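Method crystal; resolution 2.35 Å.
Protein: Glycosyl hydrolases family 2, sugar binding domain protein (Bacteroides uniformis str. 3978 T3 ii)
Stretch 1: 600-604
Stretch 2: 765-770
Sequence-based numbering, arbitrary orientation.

Stretch 1 600-604: VQRDG
Stretch 2, residues 765-770: NQGTAQ

Two loop segments of one chain, far apart in sequence, meet here without helix or strand and bury 267 Å² between them, both sides summed. By CA position the register pairs Arg602 with Thr768, whose CA atoms lie 5.7 Å apart. Val600, extended at phi/psi -139/153 with chi1 m, leads in without touching stretch 2.

Gln601 (-69/171) opens a type I turn that Gly604 closes, Gly604 N donating to Gln601 O at 2.8 Å. Its side chain, m then t with chi3 47°, is long enough to carry an amide oxygen to the other backbone: Ala769 N donates to Gln601 OE1 at 2.9 Å, nearly straight at 175°. A water also donates to OE1 and weakly accepts from Gln770 N. Ala769 (-66/-29) brings its small CB within 3.5 Å of Gln601 OE1.

Arg602 (-66/-20) points its CB toward stretch 2 and extends through chi1, chi2 and chi3 all t, with chi4 -110°. Arg602 NH1 donates to Gln766 O at 3.0 Å, the carbonyl lying near the guanidinium plane, and a second water links NH1 to Asn765 O. A third joins Arg602 N to Gly767 O. Gly767 (79/25) suits its place twice over: a CB would lie 2.8 Å from Arg602 CD, and these backbone angles would jam it against the preceding carbonyl oxygen.

Asp603 (-93/6, chi1 p, chi2 0°) meets Thr768 through van der Waals contact, Asp603 CG lying 3.8 Å from Thr768 CG2; the same methyl is 3.6 Å from Asp603 N and 4.1 Å from Arg602 CB. Thr768, at -123/173 with chi1 p, thus sets its methyl against the turn. Gly604 ends the turn at 91/-1, where a CB would crowd the carbonyl oxygen of Asp603; glycine is suited to this conformation, apart from any contact with stretch 2.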

# COMPACT_ATOMS: atom_id res chain seq x y z
N VAL A 600 14.16 -16.36 -21.96
CA VAL A 600 14.66 -16.73 -20.64
C VAL A 600 13.68 -16.18 -19.62
O VAL A 600 12.99 -15.18 -19.87
CB VAL A 600 16.09 -16.19 -20.34
CG1 VAL A 600 17.08 -16.52 -21.47
CG2 VAL A 600 16.06 -14.71 -20.08
N GLN A 601 13.63 -16.84 -18.46
CA GLN A 601 12.73 -16.47 -17.39
C GLN A 601 13.14 -15.14 -16.78
O GLN A 601 14.23 -14.62 -17.04
CB GLN A 601 12.71 -17.55 -16.30
CG GLN A 601 12.01 -18.81 -16.71
CD GLN A 601 11.87 -19.78 -15.57
OE1 GLN A 601 11.46 -19.40 -14.46
NE2 GLN A 601 12.23 -21.04 -15.82
N ARG A 602 12.28 -14.61 -15.91
CA ARG A 602 12.52 -13.28 -15.36
C ARG A 602 13.77 -13.23 -14.48
O ARG A 602 14.33 -12.15 -14.28
CB ARG A 602 11.29 -12.82 -14.59
CG ARG A 602 11.30 -11.35 -14.22
CD ARG A 602 9.92 -10.88 -13.83
NE ARG A 602 9.94 -9.47 -13.51
CZ ARG A 602 9.79 -8.97 -12.29
NH1 ARG A 602 9.56 -9.77 -11.24
NH2 ARG A 602 9.84 -7.67 -12.12
N ASP A 603 14.25 -14.38 -13.98
CA ASP A 603 15.51 -14.42 -13.24
C ASP A 603 16.70 -14.74 -14.13
O ASP A 603 17.81 -14.92 -13.61
CB ASP A 603 15.42 -15.41 -12.07
CG ASP A 603 15.29 -16.88 -12.52
OD1 ASP A 603 15.26 -17.14 -13.73
OD2 ASP A 603 15.22 -17.79 -11.64
N GLY A 604 16.50 -14.83 -15.44
CA GLY A 604 17.57 -15.17 -16.35
C GLY A 604 17.72 -16.65 -16.63
O GLY A 604 18.60 -17.03 -17.40
N ASN A 765 6.59 -14.07 -5.41
CA ASN A 765 6.60 -12.78 -6.11
C ASN A 765 7.89 -12.56 -6.90
O ASN A 765 8.47 -11.47 -6.90
CB ASN A 765 6.36 -11.63 -5.12
CG ASN A 765 5.09 -11.81 -4.34
OD1 ASN A 765 4.08 -12.31 -4.84
ND2 ASN A 765 5.14 -11.44 -3.08
N GLN A 766 8.35 -13.59 -7.60
CA GLN A 766 9.52 -13.43 -8.46
C GLN A 766 9.17 -13.24 -9.93
O GLN A 766 9.96 -12.67 -10.68
CB GLN A 766 10.46 -14.63 -8.32
CG GLN A 766 10.93 -14.88 -6.89
CD GLN A 766 11.75 -13.73 -6.35
OE1 GLN A 766 12.83 -13.42 -6.87
NE2 GLN A 766 11.23 -13.06 -5.31
N GLY A 767 8.00 -13.72 -10.37
CA GLY A 767 7.68 -13.73 -11.78
C GLY A 767 8.33 -14.85 -12.56
O GLY A 767 8.53 -14.73 -13.77
N THR A 768 8.66 -15.95 -11.89
CA THR A 768 9.38 -17.08 -12.47
C THR A 768 8.56 -18.36 -12.31
O THR A 768 7.53 -18.38 -11.63
CB THR A 768 10.75 -17.24 -11.79
OG1 THR A 768 10.55 -17.36 -10.38
CG2 THR A 768 11.62 -16.03 -12.07
N ALA A 769 9.05 -19.44 -12.91
CA ALA A 769 8.36 -20.73 -12.85
C ALA A 769 8.33 -21.32 -11.44
O ALA A 769 7.42 -22.08 -11.10
CB ALA A 769 9.01 -21.75 -13.79
N GLN A 770 9.33 -21.02 -10.61
CA GLN A 770 9.41 -21.64 -9.30
C GLN A 770 9.33 -20.61 -8.18
O GLN A 770 9.53 -20.97 -7.01
CB GLN A 770 10.69 -22.48 -9.18
CG GLN A 770 10.76 -23.60 -10.22
CD GLN A 770 12.06 -24.43 -10.13
OE1 GLN A 770 13.08 -23.97 -9.61
NE2 GLN A 770 12.01 -25.66 -10.64
O HOH W 1 12.37 -20.48 -12.02
O HOH W 2 9.99 -9.61 -8.26
O HOH W 3 9.65 -16.06 -15.83